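Local coordinates for protein glutamate tRNA ligase (PDB 6BRL) that probably attaches glutamate to its cognate tRNA as a class I glutamyl-tRNA synthetase, and is captured here with the free amino acid bound, at residues R13-P18 against T224-G229; P18-P23 against L48-T53; E440-L445 against E498-I503. All coordinates share one frame; numbering follows the deposited sequence.

Contact 1: residues R13-P18 against T224-G229; sequences RVRFAP and THVIRG. With GLU (glutamic acid), chain B.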
loop_
_atom_site.group_PDB
_atom_site.type_symbol
_atom_site.label_atom_id
_atom_site.label_comp_id
_atom_site.label_asym_id
_atom_site.label_seq_id
_atom_site.Cartn_x
_atom_site.Cartn_y
_atom_site.Cartn_z
ATOM N N ARG A 13 11.222 1.740 -20.723
ATOM C CA ARG A 13 11.422 0.620 -19.805
ATOM C C ARG A 13 11.649 1.165 -18.397
ATOM O O ARG A 13 12.540 2.001 -18.192
ATOM C CB ARG A 13 12.607 -0.252 -20.264
ATOM C CG ARG A 13 12.334 -1.053 -21.559
ATOM C CD ARG A 13 13.556 -1.914 -22.072
ATOM N NE ARG A 13 14.168 -2.763 -21.024
ATOM C CZ ARG A 13 13.696 -3.955 -20.650
ATOM N NH1 ARG A 13 12.590 -4.431 -21.206
ATOM N NH2 ARG A 13 14.296 -4.660 -19.688
ATOM N N VAL A 14 10.830 0.717 -17.429
ATOM C CA VAL A 14 10.939 1.152 -16.033
ATOM C C VAL A 14 11.104 -0.086 -15.149
ATOM O O VAL A 14 10.714 -1.186 -15.526
ATOM C CB VAL A 14 9.706 1.971 -15.571
ATOM C CG1 VAL A 14 9.473 3.193 -16.495
ATOM C CG2 VAL A 14 8.483 1.106 -15.538
ATOM N N ARG A 15 11.668 0.102 -13.962
ATOM C CA ARG A 15 11.842 -1.015 -13.028
ATOM C C ARG A 15 11.491 -0.575 -11.617
ATOM O O ARG A 15 11.919 0.491 -11.168
ATOM C CB ARG A 15 13.270 -1.584 -13.036
ATOM C CG ARG A 15 14.369 -0.771 -12.311
ATOM C CD ARG A 15 14.634 0.646 -12.889
ATOM N NE ARG A 15 15.791 1.262 -12.229
ATOM C CZ ARG A 15 15.739 1.798 -11.007
ATOM N NH1 ARG A 15 14.577 1.813 -10.319
ATOM N NH2 ARG A 15 16.840 2.309 -10.451
ATOM N N PHE A 16 10.681 -1.391 -10.951
ATOM C CA PHE A 16 10.508 -1.338 -9.508
ATOM C C PHE A 16 11.633 -2.179 -8.911
ATOM O O PHE A 16 11.795 -3.340 -9.287
ATOM C CB PHE A 16 9.118 -1.876 -9.136
ATOM C CG PHE A 16 8.784 -1.783 -7.658
ATOM C CD1 PHE A 16 8.974 -0.600 -6.963
ATOM C CD2 PHE A 16 8.238 -2.854 -6.992
ATOM C CE1 PHE A 16 8.650 -0.483 -5.615
ATOM C CE2 PHE A 16 7.911 -2.762 -5.615
ATOM C CZ PHE A 16 8.121 -1.581 -4.928
ATOM N N ALA A 17 12.478 -1.572 -8.079
ATOM C CA ALA A 17 13.719 -2.190 -7.611
ATOM C C ALA A 17 13.778 -2.221 -6.083
ATOM O O ALA A 17 14.701 -1.678 -5.481
ATOM C CB ALA A 17 14.922 -1.435 -8.172
ATOM N N PRO A 18 12.801 -2.819 -5.417
ATOM C CA PRO A 18 12.863 -2.854 -3.955
ATOM C C PRO A 18 13.925 -3.838 -3.480
ATOM O O PRO A 18 14.172 -4.882 -4.104
ATOM C CB PRO A 18 11.466 -3.335 -3.549
ATOM C CG PRO A 18 11.180 -4.405 -4.599
ATOM C CD PRO A 18 11.768 -3.732 -5.933
ATOM N N THR A 224 14.939 3.276 -19.334
ATOM C CA THR A 224 14.876 4.653 -19.828
ATOM C C THR A 224 14.429 5.668 -18.782
ATOM O O THR A 224 14.862 6.820 -18.843
ATOM C CB THR A 224 13.937 4.745 -21.027
ATOM O OG1 THR A 224 12.623 4.368 -20.601
ATOM C CG2 THR A 224 14.423 3.798 -22.126
ATOM N N HIS A 225 13.619 5.273 -17.797
ATOM C CA HIS A 225 13.110 6.200 -16.793
ATOM C C HIS A 225 13.191 5.550 -15.414
ATOM O O HIS A 225 12.612 4.476 -15.196
ATOM C CB HIS A 225 11.657 6.602 -17.113
ATOM C CG HIS A 225 11.502 7.351 -18.409
ATOM N ND1 HIS A 225 11.575 6.735 -19.639
ATOM C CD2 HIS A 225 11.257 8.662 -18.662
ATOM C CE1 HIS A 225 11.389 7.631 -20.597
ATOM N NE2 HIS A 225 11.212 8.813 -20.031
ATOM N N VAL A 226 13.887 6.208 -14.491
ATOM C CA VAL A 226 14.047 5.751 -13.117
ATOM C C VAL A 226 13.086 6.577 -12.275
ATOM O O VAL A 226 13.242 7.799 -12.157
ATOM C CB VAL A 226 15.490 5.920 -12.625
ATOM C CG1 VAL A 226 15.616 5.604 -11.126
ATOM C CG2 VAL A 226 16.486 5.046 -13.482
ATOM N N ILE A 227 12.085 5.925 -11.701
ATOM C CA ILE A 227 11.096 6.586 -10.839
ATOM C C ILE A 227 11.287 6.033 -9.430
ATOM O O ILE A 227 11.134 4.826 -9.213
ATOM C CB ILE A 227 9.665 6.342 -11.344
ATOM C CG1 ILE A 227 9.505 6.823 -12.787
ATOM C CG2 ILE A 227 8.575 6.944 -10.370
ATOM C CD1 ILE A 227 8.251 6.258 -13.461
ATOM N N ARG A 228 11.630 6.894 -8.478
ATOM C CA ARG A 228 11.891 6.429 -7.120
ATOM C C ARG A 228 11.593 7.555 -6.142
ATOM O O ARG A 228 11.283 8.686 -6.543
ATOM C CB ARG A 228 13.336 5.938 -6.977
ATOM C CG ARG A 228 14.321 7.017 -7.289
ATOM C CD ARG A 228 15.712 6.396 -7.468
ATOM N NE ARG A 228 16.727 7.438 -7.621
ATOM C CZ ARG A 228 17.958 7.197 -8.076
ATOM N NH1 ARG A 228 18.293 5.950 -8.429
ATOM N NH2 ARG A 228 18.848 8.186 -8.172
ATOM N N GLY A 229 11.683 7.239 -4.843
ATOM C CA GLY A 229 11.400 8.230 -3.814
ATOM C C GLY A 229 12.508 9.270 -3.660
ATOM O O GLY A 229 13.703 9.047 -3.948
HETATM N N GLU B . 16.896 -0.769 -3.811
HETATM C CA GLU B . 16.445 0.629 -3.845
HETATM C C GLU B . 15.245 0.877 -2.896
HETATM O O GLU B . 14.798 2.023 -2.671
HETATM C CB GLU B . 16.086 1.028 -5.282
HETATM C CG GLU B . 16.090 2.523 -5.541
HETATM C CD GLU B . 15.989 2.837 -7.023
HETATM O OE1 GLU B . 17.047 3.226 -7.623
HETATM O OE2 GLU B . 14.861 2.663 -7.569
HETATM O OXT GLU B . 14.706 -0.084 -2.313
HETATM O O HOH W 1 11.673 3.054 -12.832
#
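R15 and R228 converge from two neighbouring strands on the side-chain carboxylate of the bound glutamate. R15 meets it edge-on with two nitrogens: NH1 reaches OE2 of the ligand at 2.9 Å and NH2 reaches OE1 at 3.0 Å, both nearly straight. R228 NH1 adds a more bent bond to the same OE1 (3.1 Å, 150°). The R15 chain bends at chi2 (-62°), which brings its guanidinium nearer strand 225-229, where V226 CG1 lies over one face of it, 3.6 Å from NH2. In the second shell D218 takes NE of R15 and H239 takes NH2 of R228, which should limit the rotation of both groups. The strands run in the same direction, 29° apart, and R13 is bonded to T224, just ahead of strand 225-229: R13 N donates to T224 OG1 (3.0 Å) and R13 O accepts from T224 N. Farther along, a water bridges R15 N, H225 O and I227 N. A17 O accepts from the ligand amino group, which E51 also binds. In this Rossmann-type catalytic domain of class I synthetases, two arginines sharing one carboxylate oxygen would make the pocket positive, consistent with selection of an acidic side chain over a neutral one.

Contact 2: residues P18-P23 against L48-T53; sequences PSPTGP and LRIEDT. With GLU (glutamic acid), chain B.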
loop_
_atom_site.group_PDB
_atom_site.type_symbol
_atom_site.label_atom_id
_atom_site.label_comp_id
_atom_site.label_asym_id
_atom_site.label_seq_id
_atom_site.Cartn_x
_atom_site.Cartn_y
_atom_site.Cartn_z
ATOM N N PRO A 18 12.801 -2.819 -5.417
ATOM C CA PRO A 18 12.863 -2.854 -3.955
ATOM C C PRO A 18 13.925 -3.838 -3.480
ATOM O O PRO A 18 14.172 -4.882 -4.104
ATOM C CB PRO A 18 11.466 -3.335 -3.549
ATOM C CG PRO A 18 11.180 -4.405 -4.599
ATOM C CD PRO A 18 11.768 -3.732 -5.933
ATOM N N SER A 19 14.551 -3.484 -2.344
ATOM C CA SER A 19 15.384 -4.420 -1.594
ATOM C C SER A 19 14.515 -5.310 -0.714
ATOM O O SER A 19 13.483 -4.868 -0.204
ATOM C CB SER A 19 16.376 -3.676 -0.708
ATOM O OG SER A 19 15.691 -2.905 0.261
ATOM N N PRO A 20 14.915 -6.587 -0.510
ATOM C CA PRO A 20 14.050 -7.500 0.275
ATOM C C PRO A 20 14.158 -7.244 1.773
ATOM O O PRO A 20 14.699 -8.025 2.547
ATOM C CB PRO A 20 14.577 -8.882 -0.134
ATOM C CG PRO A 20 16.095 -8.634 -0.371
ATOM C CD PRO A 20 16.109 -7.277 -1.054
ATOM N N THR A 21 13.666 -6.098 2.225
ATOM C CA THR A 21 13.863 -5.730 3.626
ATOM C C THR A 21 12.543 -5.582 4.380
ATOM O O THR A 21 12.421 -4.771 5.304
ATOM C CB THR A 21 14.690 -4.452 3.730
ATOM O OG1 THR A 21 13.978 -3.390 3.096
ATOM C CG2 THR A 21 16.025 -4.647 3.051
ATOM N N GLY A 22 11.542 -6.356 4.010
ATOM C CA GLY A 22 10.282 -6.281 4.713
ATOM C C GLY A 22 9.085 -6.071 3.803
ATOM O O GLY A 22 9.192 -6.115 2.577
ATOM N N PRO A 23 7.907 -5.899 4.400
ATOM C CA PRO A 23 6.700 -5.637 3.600
ATOM C C PRO A 23 6.790 -4.313 2.837
ATOM O O PRO A 23 7.541 -3.401 3.190
ATOM C CB PRO A 23 5.579 -5.605 4.649
ATOM C CG PRO A 23 6.290 -5.360 5.978
ATOM C CD PRO A 23 7.601 -6.089 5.826
ATOM N N LEU A 48 10.613 -5.979 -12.620
ATOM C CA LEU A 48 10.881 -6.091 -11.184
ATOM C C LEU A 48 12.321 -6.592 -11.017
ATOM O O LEU A 48 12.653 -7.672 -11.520
ATOM C CB LEU A 48 9.907 -7.067 -10.510
ATOM C CG LEU A 48 10.306 -7.400 -9.061
ATOM C CD1 LEU A 48 10.191 -6.128 -8.212
ATOM C CD2 LEU A 48 9.409 -8.472 -8.465
ATOM N N ARG A 49 13.170 -5.814 -10.328
ATOM C CA ARG A 49 14.536 -6.228 -10.011
ATOM C C ARG A 49 14.677 -6.306 -8.495
ATOM O O ARG A 49 14.341 -5.348 -7.782
ATOM C CB ARG A 49 15.582 -5.246 -10.601
ATOM C CG ARG A 49 17.076 -5.699 -10.339
ATOM C CD ARG A 49 18.106 -4.799 -11.076
ATOM N NE ARG A 49 18.160 -3.430 -10.546
ATOM C CZ ARG A 49 18.101 -2.325 -11.299
ATOM N NH1 ARG A 49 18.015 -2.404 -12.632
ATOM N NH2 ARG A 49 18.180 -1.131 -10.732
ATOM N N ILE A 50 15.125 -7.445 -7.991
ATOM C CA ILE A 50 15.244 -7.629 -6.541
ATOM C C ILE A 50 16.649 -7.209 -6.119
ATOM O O ILE A 50 17.638 -7.808 -6.561
ATOM C CB ILE A 50 14.953 -9.080 -6.130
ATOM C CG1 ILE A 50 13.485 -9.404 -6.350
ATOM C CG2 ILE A 50 15.246 -9.288 -4.629
ATOM C CD1 ILE A 50 12.554 -8.636 -5.407
ATOM N N GLU A 51 16.738 -6.216 -5.219
ATOM C CA GLU A 51 18.010 -5.524 -4.936
ATOM C C GLU A 51 18.579 -6.072 -3.631
ATOM O O GLU A 51 18.483 -5.478 -2.556
ATOM C CB GLU A 51 17.807 -4.016 -4.931
ATOM C CG GLU A 51 17.503 -3.598 -6.387
ATOM C CD GLU A 51 18.190 -2.329 -6.863
ATOM O OE1 GLU A 51 18.668 -1.527 -6.052
ATOM O OE2 GLU A 51 18.211 -2.093 -8.078
ATOM N N ASP A 52 19.146 -7.262 -3.730
ATOM C CA ASP A 52 19.482 -8.033 -2.538
ATOM C C ASP A 52 20.996 -8.138 -2.372
ATOM O O ASP A 52 21.518 -9.209 -2.070
ATOM C CB ASP A 52 18.836 -9.422 -2.590
ATOM C CG ASP A 52 19.273 -10.239 -3.827
ATOM O OD1 ASP A 52 19.738 -9.645 -4.804
ATOM O OD2 ASP A 52 19.182 -11.477 -3.821
ATOM N N THR A 53 21.725 -7.040 -2.614
ATOM C CA THR A 53 23.183 -7.089 -2.484
ATOM C C THR A 53 23.647 -7.036 -1.031
ATOM O O THR A 53 24.769 -7.461 -0.738
ATOM C CB THR A 53 23.859 -5.940 -3.250
ATOM O OG1 THR A 53 23.363 -4.681 -2.776
ATOM C CG2 THR A 53 23.641 -6.042 -4.775
HETATM N N GLU B . 16.896 -0.769 -3.811
HETATM C CA GLU B . 16.445 0.629 -3.845
HETATM C C GLU B . 15.245 0.877 -2.896
HETATM O O GLU B . 14.798 2.023 -2.671
HETATM C CB GLU B . 16.086 1.028 -5.282
HETATM C CG GLU B . 16.090 2.523 -5.541
HETATM C CD GLU B . 15.989 2.837 -7.023
HETATM O OE1 GLU B . 17.047 3.226 -7.623
HETATM O OE2 GLU B . 14.861 2.663 -7.569
HETATM O OXT GLU B . 14.706 -0.084 -2.313
#
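E51 OE2 is gripped by two nitrogens of R49, NE and NH2, each at 2.8 Å. The approach is side-on, with the oxygen in the guanidinium plane; NE comes from the anti side of the carboxylate, NH2 nearly along the C-O axis. The other oxygen is thereby turned to the substrate: E51 OE1 accepts from the amino nitrogen of the bound glutamate (3.0 Å) and also from N214, while D218 forms a salt bridge with NH2 of R49. The E51 side chain, bent at chi2 (-138°), leads away from P18-P23 to reach this site. Its backbone does the joining, E51 N donating to P18 O at 3.1 Å with the donor tilted 34° from the carbonyl plane. Both segments are loops following the parallel strands 13-16 and 45-48 of the catalytic domain, and the bond carries their pairing one step beyond the sheet. P18-P23 leads directly into the HLGG form of the class I HIGH signature. S19 N sends a weak bond to OXT of the ligand, so the two loops share its amino acid head. Prolines supply the apolar packing. P18 lays its CD 3.7 Å from L48 CD1, the two side chains crossing at about a right angle, and I66 of helix 62-73 packs on P18 as well. P20, the centre of an inverse gamma turn, places CG 3.6 Å from D52 CB and CD 3.3 Å from E51 O; its CD also approaches I50 CG2. The D52 carboxylate itself turns aside to S93.

Contact 3: residues E440-L445 against E498-I503; sequences EAISSL and ETISRI
I442 CD1 is the point on which the tight side of this contact closes, lying 3.9 Å from T499 CG2, 4.1 Å from I503 CD1 and 4.3 Å from I500 CG1. T499 and I503, one helical turn apart, and I500 between them in sequence form a shallow apolar seat for this one methyl. I442 and I503 meet tip to tip, whereas I442 and T499 pass at a slant. The reach of I442 comes from CG1 standing between its backbone N and carbonyl carbon (chi1 68°), with the chain then straight to CD1 (chi2 -179°). T499 turns its methyl to the isoleucine because CG2 is anti to its own N; its hydroxyl is taken by G495 O, just before the helix begins. M491 of helix 487-494 touches both I442 and T499, and S455 of helix 449-463 also packs on I442, so the tight side is enclosed by further helices. These belong to the all-helical anticodon-binding region: the last part of helix 431-442 packs here on helix 496-510, with no hydrogen bond between the two segments. The loose side begins at S443, whose CB stands 4.3 Å from I500 CD1 at the more exposed side, I500 itself being partly exposed. S443 OG bonds back to E440 O at 2.8 Å, from above the carbonyl plane, and thus spends its polarity within its own segment. S443 sits within a type I turn from I442 to L445, closed by L445 N on I442 O, with S444 at the surface. K496, near the start of helix 496-510, spans this side by donating NZ to both S443 O and L445 O.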
loop_
_atom_site.group_PDB
_atom_site.type_symbol
_atom_site.label_atom_id
_atom_site.label_comp_id
_atom_site.label_asym_id
_atom_site.label_seq_id
_atom_site.Cartn_x
_atom_site.Cartn_y
_atom_site.Cartn_z
ATOM N N GLU A 440 -52.169 -10.502 14.226
ATOM C CA GLU A 440 -53.389 -11.037 13.648
ATOM C C GLU A 440 -53.568 -10.533 12.231
ATOM O O GLU A 440 -53.979 -11.291 11.347
ATOM C CB GLU A 440 -54.600 -10.673 14.523
ATOM C CG GLU A 440 -54.475 -11.020 16.007
ATOM C CD GLU A 440 -54.498 -12.518 16.340
ATOM O OE1 GLU A 440 -54.336 -13.366 15.428
ATOM O OE2 GLU A 440 -54.676 -12.842 17.546
ATOM N N ALA A 441 -53.221 -9.265 11.981
ATOM C CA ALA A 441 -53.371 -8.697 10.637
ATOM C C ALA A 441 -52.447 -9.373 9.620
ATOM O O ALA A 441 -52.894 -9.765 8.532
ATOM C CB ALA A 441 -53.106 -7.189 10.661
ATOM N N ILE A 442 -51.152 -9.499 9.943
ATOM C CA ILE A 442 -50.178 -9.985 8.962
ATOM C C ILE A 442 -50.199 -11.492 8.786
ATOM O O ILE A 442 -49.652 -11.992 7.790
ATOM C CB ILE A 442 -48.740 -9.566 9.326
ATOM C CG1 ILE A 442 -48.271 -10.291 10.603
ATOM C CG2 ILE A 442 -48.679 -8.046 9.477
ATOM C CD1 ILE A 442 -46.795 -9.873 11.048
ATOM N N SER A 443 -50.852 -12.230 9.695
ATOM C CA SER A 443 -50.786 -13.685 9.634
ATOM C C SER A 443 -51.386 -14.263 8.352
ATOM O O SER A 443 -51.047 -15.392 7.982
ATOM C CB SER A 443 -51.479 -14.284 10.853
ATOM O OG SER A 443 -52.822 -13.830 10.934
ATOM N N SER A 444 -52.243 -13.521 7.648
ATOM C CA SER A 444 -52.907 -14.046 6.458
ATOM C C SER A 444 -52.389 -13.435 5.155
ATOM O O SER A 444 -52.980 -13.670 4.086
ATOM C CB SER A 444 -54.414 -13.826 6.564
ATOM O OG SER A 444 -54.706 -12.457 6.816
ATOM N N LEU A 445 -51.304 -12.669 5.207
ATOM C CA LEU A 445 -50.880 -11.911 4.042
ATOM C C LEU A 445 -50.061 -12.764 3.084
ATOM O O LEU A 445 -49.390 -13.720 3.480
ATOM C CB LEU A 445 -50.040 -10.699 4.460
ATOM C CG LEU A 445 -50.677 -9.694 5.418
ATOM C CD1 LEU A 445 -49.756 -8.520 5.604
ATOM C CD2 LEU A 445 -52.017 -9.228 4.876
ATOM N N GLU A 498 -40.821 -16.323 11.328
ATOM C CA GLU A 498 -39.810 -15.675 12.165
ATOM C C GLU A 498 -40.277 -14.316 12.662
ATOM O O GLU A 498 -39.979 -13.938 13.804
ATOM C CB GLU A 498 -38.494 -15.531 11.400
ATOM C CG GLU A 498 -37.361 -14.953 12.247
ATOM C CD GLU A 498 -37.067 -15.789 13.488
ATOM O OE1 GLU A 498 -37.314 -17.017 13.451
ATOM O OE2 GLU A 498 -36.584 -15.223 14.491
ATOM N N THR A 499 -41.007 -13.565 11.818
ATOM C CA THR A 499 -41.533 -12.261 12.222
ATOM C C THR A 499 -42.474 -12.394 13.416
ATOM O O THR A 499 -42.310 -11.704 14.431
ATOM C CB THR A 499 -42.282 -11.577 11.074
ATOM O OG1 THR A 499 -41.383 -11.177 10.020
ATOM C CG2 THR A 499 -42.983 -10.350 11.605
ATOM N N ILE A 500 -43.500 -13.250 13.292
ATOM C CA ILE A 500 -44.469 -13.426 14.385
ATOM C C ILE A 500 -43.778 -13.929 15.647
ATOM O O ILE A 500 -44.024 -13.441 16.773
ATOM C CB ILE A 500 -45.587 -14.384 13.944
ATOM C CG1 ILE A 500 -46.474 -13.696 12.908
ATOM C CG2 ILE A 500 -46.395 -14.826 15.171
ATOM C CD1 ILE A 500 -47.362 -14.634 12.119
ATOM N N SER A 501 -42.906 -14.915 15.479
ATOM C CA SER A 501 -42.184 -15.481 16.604
ATOM C C SER A 501 -41.397 -14.409 17.364
ATOM O O SER A 501 -41.298 -14.453 18.603
ATOM C CB SER A 501 -41.294 -16.609 16.078
ATOM O OG SER A 501 -40.333 -16.991 17.016
ATOM N N ARG A 502 -40.847 -13.416 16.654
ATOM C CA ARG A 502 -40.112 -12.353 17.337
ATOM C C ARG A 502 -41.049 -11.351 17.994
ATOM O O ARG A 502 -40.734 -10.834 19.073
ATOM C CB ARG A 502 -39.175 -11.612 16.360
ATOM C CG ARG A 502 -37.942 -12.422 15.931
ATOM C CD ARG A 502 -36.996 -11.598 15.018
ATOM N NE ARG A 502 -36.053 -12.472 14.344
ATOM C CZ ARG A 502 -35.085 -12.065 13.529
ATOM N NH1 ARG A 502 -34.879 -10.765 13.341
ATOM N NH2 ARG A 502 -34.318 -12.968 12.918
ATOM N N ILE A 503 -42.185 -11.035 17.353
ATOM C CA ILE A 503 -43.201 -10.196 18.005
ATOM C C ILE A 503 -43.693 -10.839 19.311
ATOM O O ILE A 503 -43.859 -10.149 20.332
ATOM C CB ILE A 503 -44.372 -9.938 17.041
ATOM C CG1 ILE A 503 -43.880 -9.208 15.793
ATOM C CG2 ILE A 503 -45.508 -9.206 17.755
ATOM C CD1 ILE A 503 -44.884 -9.259 14.668
#

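Contacts 1 and 2 are buried parts of one active site, sharing P18 and touching the same glutamate: contact 1 at its side-chain carboxylate, with arginines, and, through A17, its amino group; contact 2 at its amino acid head, with a carboxylate and a weak backbone N-H bond. They also touch directly, F16 O probably accepting from R49 N, as strand 13-16 pairs with the chain of strand 45-48. Contact 3 lies about 66 and 63 Å from them, centre to centre, in the anticodon-binding region. There apolar side-chain carbons meet, with partly exposed residues at one side and no ligand. Hydrogen bonds thus cross between the segments of contacts 1 and 2, but none between those of contact 3.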